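Local coordinates for RagA protein (Porphyromonas gingivalis, PDB 6SLN) that probably serves as a TonB-dependent transporter of the outer membrane, moving nutrients through a plugged beta barrel into the periplasm, at residues A[145-150]-A[185-190]; A[153-158]-A[199-204]; A[677-682]-A[707-712]. All blocks are in the same frame, centred on the assembly; numbering follows the deposited sequence.

Interaction 1: residues A[145-150]-A[185-190]; sequences EIHGTG and VLKDAS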
loop_
_atom_site.group_PDB
_atom_site.type_symbol
_atom_site.label_atom_id
_atom_site.label_comp_id
_atom_site.label_asym_id
_atom_site.label_seq_id
_atom_site.Cartn_x
_atom_site.Cartn_y
_atom_site.Cartn_z
ATOM N N GLU A 145 33.825 -10.428 -8.859
ATOM C CA GLU A 145 34.149 -10.693 -10.262
ATOM C C GLU A 145 35.164 -11.830 -10.319
ATOM O O GLU A 145 36.245 -11.724 -9.728
ATOM C CB GLU A 145 34.713 -9.447 -10.967
ATOM C CG GLU A 145 33.754 -8.255 -11.100
ATOM C CD GLU A 145 34.403 -7.045 -11.758
ATOM O OE1 GLU A 145 35.647 -7.001 -11.805
ATOM O OE2 GLU A 145 33.686 -6.131 -12.223
ATOM N N ILE A 146 34.818 -12.908 -11.025
ATOM C CA ILE A 146 35.681 -14.076 -11.185
ATOM C C ILE A 146 36.386 -13.983 -12.537
ATOM O O ILE A 146 35.733 -14.040 -13.587
ATOM C CB ILE A 146 34.866 -15.374 -11.070
ATOM C CG1 ILE A 146 34.291 -15.498 -9.652
ATOM C CG2 ILE A 146 35.696 -16.603 -11.513
ATOM C CD1 ILE A 146 33.382 -16.672 -9.456
ATOM N N HIS A 147 37.719 -13.854 -12.512
ATOM C CA HIS A 147 38.539 -13.674 -13.724
ATOM C C HIS A 147 38.091 -12.444 -14.522
ATOM O O HIS A 147 37.786 -12.533 -15.712
ATOM C CB HIS A 147 38.512 -14.915 -14.629
ATOM C CG HIS A 147 39.168 -16.132 -14.053
ATOM N ND1 HIS A 147 38.899 -17.401 -14.522
ATOM C CD2 HIS A 147 40.085 -16.282 -13.069
ATOM C CE1 HIS A 147 39.622 -18.282 -13.854
ATOM N NE2 HIS A 147 40.351 -17.629 -12.966
ATOM N N GLY A 148 38.025 -11.292 -13.854
ATOM C CA GLY A 148 37.793 -10.029 -14.530
ATOM C C GLY A 148 36.327 -9.683 -14.707
ATOM O O GLY A 148 35.414 -10.414 -14.312
ATOM N N THR A 149 36.102 -8.517 -15.314
ATOM C CA THR A 149 34.765 -8.088 -15.710
ATOM C C THR A 149 34.484 -8.670 -17.082
ATOM O O THR A 149 35.217 -8.391 -18.035
ATOM C CB THR A 149 34.646 -6.565 -15.766
ATOM O OG1 THR A 149 35.013 -6.004 -14.504
ATOM C CG2 THR A 149 33.220 -6.149 -16.076
ATOM N N GLY A 150 33.444 -9.480 -17.185
ATOM C CA GLY A 150 33.187 -10.079 -18.476
ATOM C C GLY A 150 32.356 -9.250 -19.430
ATOM O O GLY A 150 32.094 -9.707 -20.549
ATOM N N VAL A 185 34.083 -22.163 -5.259
ATOM C CA VAL A 185 34.057 -21.166 -6.318
ATOM C C VAL A 185 34.458 -21.866 -7.604
ATOM O O VAL A 185 35.547 -22.447 -7.690
ATOM C CB VAL A 185 34.964 -19.966 -6.003
ATOM C CG1 VAL A 185 34.875 -18.918 -7.116
ATOM C CG2 VAL A 185 34.540 -19.353 -4.678
ATOM N N LEU A 186 33.557 -21.841 -8.587
ATOM C CA LEU A 186 33.769 -22.486 -9.876
ATOM C C LEU A 186 34.144 -21.434 -10.916
ATOM O O LEU A 186 33.365 -20.510 -11.185
ATOM C CB LEU A 186 32.520 -23.248 -10.309
ATOM C CG LEU A 186 31.769 -24.026 -9.241
ATOM C CD1 LEU A 186 30.632 -24.720 -9.900
ATOM C CD2 LEU A 186 32.671 -25.030 -8.567
ATOM N N LYS A 187 35.328 -21.589 -11.513
ATOM C CA LYS A 187 35.916 -20.537 -12.325
ATOM C C LYS A 187 35.849 -20.773 -13.830
ATOM O O LYS A 187 35.906 -19.797 -14.581
ATOM C CB LYS A 187 37.385 -20.330 -11.922
ATOM C CG LYS A 187 37.591 -20.233 -10.419
ATOM C CD LYS A 187 38.975 -19.681 -10.048
ATOM C CE LYS A 187 39.722 -20.629 -9.095
ATOM N NZ LYS A 187 41.121 -20.188 -8.748
ATOM N N ASP A 188 35.732 -22.019 -14.290
ATOM C CA ASP A 188 35.852 -22.333 -15.708
ATOM C C ASP A 188 34.615 -23.049 -16.246
ATOM O O ASP A 188 33.804 -23.602 -15.502
ATOM C CB ASP A 188 37.078 -23.202 -15.974
ATOM C CG ASP A 188 36.851 -24.625 -15.583
ATOM O OD1 ASP A 188 36.846 -24.899 -14.373
ATOM O OD2 ASP A 188 36.652 -25.460 -16.475
ATOM N N ALA A 189 34.524 -23.073 -17.578
ATOM C CA ALA A 189 33.327 -23.547 -18.265
ATOM C C ALA A 189 33.059 -25.023 -18.017
ATOM O O ALA A 189 31.907 -25.470 -18.103
ATOM C CB ALA A 189 33.456 -23.293 -19.764
ATOM N N SER A 190 34.101 -25.803 -17.748
ATOM C CA SER A 190 33.871 -27.207 -17.443
ATOM C C SER A 190 33.277 -27.373 -16.057
ATOM O O SER A 190 32.499 -28.304 -15.827
ATOM C CB SER A 190 35.176 -27.988 -17.559
ATOM O OG SER A 190 35.052 -29.309 -17.069
#

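Interaction 2: residues A[153-158]-A[199-204]; sequences GASSAP and AANGVV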
loop_
_atom_site.group_PDB
_atom_site.type_symbol
_atom_site.label_atom_id
_atom_site.label_comp_id
_atom_site.label_asym_id
_atom_site.label_seq_id
_atom_site.Cartn_x
_atom_site.Cartn_y
_atom_site.Cartn_z
ATOM N N GLY A 153 28.238 -4.182 -19.812
ATOM C CA GLY A 153 26.839 -3.896 -19.525
ATOM C C GLY A 153 26.198 -4.892 -18.580
ATOM O O GLY A 153 25.890 -4.568 -17.426
ATOM N N ALA A 154 25.988 -6.110 -19.066
ATOM C CA ALA A 154 25.485 -7.188 -18.231
ATOM C C ALA A 154 26.326 -7.306 -16.966
ATOM O O ALA A 154 27.545 -7.123 -16.988
ATOM C CB ALA A 154 25.503 -8.508 -19.010
ATOM N N SER A 155 25.656 -7.581 -15.852
ATOM C CA SER A 155 26.351 -7.770 -14.592
ATOM C C SER A 155 27.435 -8.834 -14.704
ATOM O O SER A 155 27.326 -9.790 -15.481
ATOM C CB SER A 155 25.370 -8.178 -13.508
ATOM O OG SER A 155 26.042 -8.967 -12.549
ATOM N N SER A 156 28.490 -8.657 -13.902
ATOM C CA SER A 156 29.571 -9.626 -13.762
ATOM C C SER A 156 29.464 -10.418 -12.473
ATOM O O SER A 156 30.379 -11.181 -12.141
ATOM C CB SER A 156 30.940 -8.937 -13.840
ATOM O OG SER A 156 30.985 -8.011 -14.918
ATOM N N ALA A 157 28.371 -10.252 -11.742
ATOM C CA ALA A 157 28.170 -11.010 -10.521
ATOM C C ALA A 157 28.145 -12.502 -10.823
ATOM O O ALA A 157 27.427 -12.930 -11.734
ATOM C CB ALA A 157 26.860 -10.596 -9.864
ATOM N N PRO A 158 28.878 -13.327 -10.084
ATOM C CA PRO A 158 28.684 -14.768 -10.212
ATOM C C PRO A 158 27.256 -15.125 -9.837
ATOM O O PRO A 158 26.569 -14.401 -9.116
ATOM C CB PRO A 158 29.677 -15.371 -9.209
ATOM C CG PRO A 158 30.355 -14.247 -8.557
ATOM C CD PRO A 158 29.610 -12.990 -8.854
ATOM N N ALA A 199 26.462 -18.445 -15.699
ATOM C CA ALA A 199 27.695 -19.192 -15.449
ATOM C C ALA A 199 28.913 -18.471 -15.987
ATOM O O ALA A 199 30.022 -18.683 -15.490
ATOM C CB ALA A 199 27.640 -20.579 -16.092
ATOM N N ALA A 200 28.730 -17.634 -17.004
ATOM C CA ALA A 200 29.821 -16.861 -17.563
ATOM C C ALA A 200 30.565 -16.056 -16.508
ATOM O O ALA A 200 31.724 -15.684 -16.731
ATOM C CB ALA A 200 29.273 -15.936 -18.645
ATOM N N ASN A 201 29.935 -15.777 -15.366
ATOM C CA ASN A 201 30.558 -14.992 -14.309
ATOM C C ASN A 201 31.114 -15.847 -13.182
ATOM O O ASN A 201 31.645 -15.300 -12.201
ATOM C CB ASN A 201 29.565 -13.990 -13.739
ATOM C CG ASN A 201 29.077 -13.009 -14.766
ATOM O OD1 ASN A 201 29.729 -12.779 -15.793
ATOM N ND2 ASN A 201 27.925 -12.404 -14.494
ATOM N N GLY A 202 31.040 -17.165 -13.318
ATOM C CA GLY A 202 31.436 -18.062 -12.261
ATOM C C GLY A 202 30.249 -18.445 -11.405
ATOM O O GLY A 202 29.151 -17.889 -11.503
ATOM N N VAL A 203 30.471 -19.425 -10.550
ATOM C CA VAL A 203 29.400 -19.907 -9.693
ATOM C C VAL A 203 29.935 -20.020 -8.275
ATOM O O VAL A 203 30.987 -20.626 -8.051
ATOM C CB VAL A 203 28.836 -21.252 -10.192
ATOM C CG1 VAL A 203 27.968 -21.876 -9.121
ATOM C CG2 VAL A 203 28.035 -21.043 -11.473
ATOM N N VAL A 204 29.233 -19.412 -7.330
ATOM C CA VAL A 204 29.573 -19.486 -5.915
ATOM C C VAL A 204 28.569 -20.434 -5.285
ATOM O O VAL A 204 27.387 -20.100 -5.147
ATOM C CB VAL A 204 29.541 -18.108 -5.234
ATOM C CG1 VAL A 204 30.188 -18.170 -3.860
ATOM C CG2 VAL A 204 30.221 -17.057 -6.105
#

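Interaction 3: residues A[677-682]-A[707-712]; sequences WEKQSQ and TNDMLI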
loop_
_atom_site.group_PDB
_atom_site.type_symbol
_atom_site.label_atom_id
_atom_site.label_comp_id
_atom_site.label_asym_id
_atom_site.label_seq_id
_atom_site.Cartn_x
_atom_site.Cartn_y
_atom_site.Cartn_z
ATOM N N TRP A 677 21.175 -13.437 -25.787
ATOM C CA TRP A 677 22.243 -13.733 -24.844
ATOM C C TRP A 677 23.548 -13.064 -25.244
ATOM O O TRP A 677 23.880 -12.967 -26.432
ATOM C CB TRP A 677 22.484 -15.231 -24.782
ATOM C CG TRP A 677 21.394 -15.955 -24.169
ATOM C CD1 TRP A 677 20.211 -16.289 -24.748
ATOM C CD2 TRP A 677 21.359 -16.469 -22.838
ATOM N NE1 TRP A 677 19.436 -16.986 -23.861
ATOM C CE2 TRP A 677 20.114 -17.108 -22.675
ATOM C CE3 TRP A 677 22.261 -16.464 -21.773
ATOM C CZ2 TRP A 677 19.739 -17.722 -21.480
ATOM C CZ3 TRP A 677 21.895 -17.083 -20.595
ATOM C CH2 TRP A 677 20.645 -17.700 -20.455
ATOM N N GLU A 678 24.295 -12.616 -24.233
ATOM C CA GLU A 678 25.724 -12.375 -24.382
ATOM C C GLU A 678 26.440 -13.715 -24.251
ATOM O O GLU A 678 26.153 -14.495 -23.339
ATOM C CB GLU A 678 26.200 -11.373 -23.331
ATOM C CG GLU A 678 27.697 -11.302 -23.087
ATOM C CD GLU A 678 28.055 -10.282 -21.987
ATOM O OE1 GLU A 678 27.835 -9.068 -22.248
ATOM O OE2 GLU A 678 28.538 -10.688 -20.880
ATOM N N LYS A 679 27.313 -14.028 -25.195
ATOM C CA LYS A 679 27.900 -15.358 -25.257
ATOM C C LYS A 679 29.385 -15.283 -24.948
ATOM O O LYS A 679 30.120 -14.478 -25.533
ATOM C CB LYS A 679 27.622 -16.018 -26.610
ATOM C CG LYS A 679 26.157 -16.478 -26.711
ATOM C CD LYS A 679 25.845 -17.319 -27.941
ATOM C CE LYS A 679 25.288 -16.470 -29.090
ATOM N NZ LYS A 679 24.134 -15.593 -28.732
ATOM N N GLN A 680 29.802 -16.095 -23.991
ATOM C CA GLN A 680 31.162 -16.123 -23.508
ATOM C C GLN A 680 31.755 -17.491 -23.779
ATOM O O GLN A 680 31.051 -18.503 -23.775
ATOM C CB GLN A 680 31.223 -15.820 -22.013
ATOM C CG GLN A 680 31.211 -14.338 -21.716
ATOM C CD GLN A 680 31.405 -14.003 -20.249
ATOM O OE1 GLN A 680 32.102 -14.711 -19.511
ATOM N NE2 GLN A 680 30.765 -12.924 -19.815
ATOM N N SER A 681 33.060 -17.504 -24.032
ATOM C CA SER A 681 33.826 -18.733 -24.071
ATOM C C SER A 681 34.984 -18.595 -23.098
ATOM O O SER A 681 35.400 -17.485 -22.768
ATOM C CB SER A 681 34.339 -19.035 -25.482
ATOM O OG SER A 681 35.285 -18.068 -25.887
ATOM N N GLN A 682 35.502 -19.731 -22.631
ATOM C CA GLN A 682 36.634 -19.700 -21.710
ATOM C C GLN A 682 37.496 -20.932 -21.928
ATOM O O GLN A 682 37.063 -22.058 -21.662
ATOM C CB GLN A 682 36.177 -19.626 -20.261
ATOM C CG GLN A 682 37.279 -19.164 -19.337
ATOM C CD GLN A 682 37.052 -19.575 -17.903
ATOM O OE1 GLN A 682 37.914 -20.200 -17.291
ATOM N NE2 GLN A 682 35.897 -19.222 -17.354
ATOM N N THR A 707 34.343 -12.632 -24.511
ATOM C CA THR A 707 32.930 -12.283 -24.541
ATOM C C THR A 707 32.550 -11.738 -25.911
ATOM O O THR A 707 33.203 -10.825 -26.425
ATOM C CB THR A 707 32.581 -11.275 -23.444
ATOM O OG1 THR A 707 33.109 -11.720 -22.182
ATOM C CG2 THR A 707 31.075 -11.119 -23.356
ATOM N N ASN A 708 31.495 -12.309 -26.495
ATOM C CA ASN A 708 30.967 -11.932 -27.801
ATOM C C ASN A 708 29.458 -11.780 -27.707
ATOM O O ASN A 708 28.832 -12.255 -26.758
ATOM C CB ASN A 708 31.320 -12.968 -28.880
ATOM C CG ASN A 708 32.547 -12.586 -29.669
ATOM O OD1 ASN A 708 33.670 -12.877 -29.267
ATOM N ND2 ASN A 708 32.338 -11.892 -30.785
ATOM N N ASP A 709 28.871 -11.152 -28.733
ATOM C CA ASP A 709 27.482 -10.683 -28.673
ATOM C C ASP A 709 27.272 -9.840 -27.413
ATOM O O ASP A 709 26.245 -9.927 -26.731
ATOM C CB ASP A 709 26.491 -11.847 -28.737
ATOM C CG ASP A 709 26.450 -12.505 -30.102
ATOM O OD1 ASP A 709 27.385 -12.266 -30.875
ATOM O OD2 ASP A 709 25.493 -13.252 -30.411
ATOM N N MET A 710 28.270 -9.006 -27.116
ATOM C CA MET A 710 28.390 -8.367 -25.814
ATOM C C MET A 710 27.165 -7.518 -25.486
ATOM O O MET A 710 26.757 -6.655 -26.272
ATOM C CB MET A 710 29.663 -7.520 -25.787
ATOM C CG MET A 710 29.769 -6.562 -24.616
ATOM S SD MET A 710 31.479 -6.262 -24.146
ATOM C CE MET A 710 31.760 -7.803 -23.309
ATOM N N LEU A 711 26.573 -7.766 -24.319
ATOM C CA LEU A 711 25.413 -6.990 -23.886
ATOM C C LEU A 711 25.910 -5.652 -23.383
ATOM O O LEU A 711 26.357 -5.530 -22.243
ATOM C CB LEU A 711 24.619 -7.735 -22.819
ATOM C CG LEU A 711 23.648 -8.689 -23.499
ATOM C CD1 LEU A 711 23.106 -9.761 -22.563
ATOM C CD2 LEU A 711 22.528 -7.856 -24.132
ATOM N N ILE A 712 25.876 -4.647 -24.239
ATOM C CA ILE A 712 26.248 -3.301 -23.838
ATOM C C ILE A 712 24.971 -2.499 -23.681
ATOM O O ILE A 712 24.097 -2.518 -24.561
ATOM C CB ILE A 712 27.198 -2.639 -24.851
ATOM C CG1 ILE A 712 28.534 -3.399 -24.934
ATOM C CG2 ILE A 712 27.402 -1.162 -24.490
ATOM C CD1 ILE A 712 29.702 -2.590 -25.567
#

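Interaction 1: residues A[145-150]-A[185-190]
Where strands 143-146 and 180-186 of the plug run out, Ile-146 and His-147 pack on Val-185 and Lys-187 with no hydrogen bond between the two segments. Ile-146 uses both of its branches. CG1 stands anti to the carbonyl carbon (chi1 -65°) and the chain continues extended, so CD1 of Ile-146 lies alongside CG1 of Val-185 at 3.6 Å, each side chain heading back toward the other's strand. The methyl offered by Val-185 is the one anti to its own backbone N. The second branch of Ile-146, CG2, lies 4.0 Å from CA of Lys-187, at the root of that side chain.

His-147 also holds its CG anti to the carbonyl carbon, beside the backbone N (chi1 -67°), which brings the imidazole up to Lys-187. The lysine chain runs roughly perpendicular to the ring and to Ile-146. Its CB sits 3.6 Å from CE1 of His-147, and its CD comes to 3.8 Å from NE2 of the same ring. A bend at chi3 (-125°) then carries the ammonium away from 145-150, to a salt bridge with Asp-738 and a hydrogen bond to the carbonyl O of Ala-127. His-147 NE2 bonds to the same oxygen of Asp-738, whose charge would offset that of the lysine beside the imidazole. Tyr-703 of the barrel stacks on the ring.

Strand 143-146 pairs with 129-132, whose Met-129 touches both Ile-146 and Val-185; strand 180-186 lies between 102-106 and 203-208 in the five-stranded plug sheet. The contact thus joins the plug's two sheets, next to barrel strands 678-691 and 696-715.

Interaction 2: residues A[153-158]-A[199-204]
The carboxamide of Asn-201 fills the bend of 153-158 and donates each of its two N-H groups to a different backbone carbonyl there. ND2 of Asn-201 reaches O of Ser-155 at 2.9 Å, and the same ND2 reaches O of Ala-157, also at 2.9 Å. Neither bond is straight (144° and 150°), and in both the donor stands above the carbonyl plane. The Ala-157 oxygen lies in the amide plane of Asn-201; that of Ser-155 is tilted from it. CG of Asn-201 is anti to its own carbonyl carbon (chi1 -61°), which points the amide into the bend.

Pro-158 supplies the apolar half. Its CB and CG both pack on CG2 of Val-204, CB of Pro-158 at 3.6 Å from that methyl, so that the proline ring runs alongside the valine branch.

One step out, the bend is shaped by an ST turn in which Ser-155 OG accepts from N of Ala-157 at 2.8 Å. On the other side, N of Gly-202 bonds to O of Ala-199 at 2.8 Å, closing the short 3-10 turn that carries Asn-201. Gly-202, with positive phi, then turns the chain into strand 203-208. Asn-641 of the barrel also donates to the Ser-155 carbonyl, and Arg-198 bonds to that of Pro-158.

Both segments belong to the plug domain. Beyond Pro-158 the chain enters strand 159-162, the parallel neighbour of 203-208 in the plug sheet, with Leu-159 bonded through its backbone to Gly-202 and Val-204. Strand 180-186 flanks 203-208 on its other edge, and barrel strand 627-641 packs against Ala-200 and Asn-201.

Interaction 3: residues A[677-682]-A[707-712]
Glu-678 lays its extended side chain obliquely across the methyl of Thr-707, CG of Glu-678 to CG2 of Thr-707 being 3.4 Å. With CG anti to the backbone N (chi1 163°), the carboxylate reaches past the methyl, and OE1 of Glu-678 takes the backbone N-H of Leu-711 on its anti lone pair at 2.8 Å. Leu-711 also packs its CD1 against CB of Glu-678, 3.6 Å away. Ser-151 bonds to OE1 and Asn-641 to OE2, so both oxygens of this buried carboxylate are satisfied.

Lys-679 and Asn-708 form an antiparallel hydrogen-bonded pair: N of Lys-679 gives to O of Asn-708 at 2.8 Å, and N of Asn-708 gives to O of Lys-679 at 2.7 Å. In the non-hydrogen-bonded pair that follows, Gln-680 and Thr-707 both emerge on the plug-facing side, CG of Gln-680 packing 3.3 Å from OG1 of Thr-707. Gln-680 bonds to Arg-705 and weakly, through NE2, to Glu-678 OE2; Thr-707 bonds to the Gly-150 carbonyl. On the other face Lys-679, bent at chi3 and chi4, brings NZ over the carboxylate plane of Asp-709, a salt bridge of 3.2 Å to OD2. Positive backbone angles at Asp-709 interrupt the strand, and past it a carboxylate replaces a backbone carbonyl of 677-682 as acceptor.

This end of barrel hairpin 678-691/696-715 is flanked by strand 627-641 beside 678-691 and by 724-728 and 732-746 beside 696-715.

From the N terminus, the chain first passes through 145-150 and 153-158, then returns at 185-190 to close interaction 1 and at 199-204 to close interaction 2. The two loops therefore cross rather than nest, and they are stitched together where Leu-186 and Val-203 pair as neighbours in the plug sheet. Interaction 3 closes far later and in series with both, within a barrel hairpin. It nonetheless adjoins them: Lys-187 O probably accepts a hydrogen bond from Gln-682 NE2, and Ala-154 N probably bonds to Leu-711 O. Interactions 1 and 2 thus join parts within the plug, while interaction 3 lies in the barrel wall that those plug segments touch.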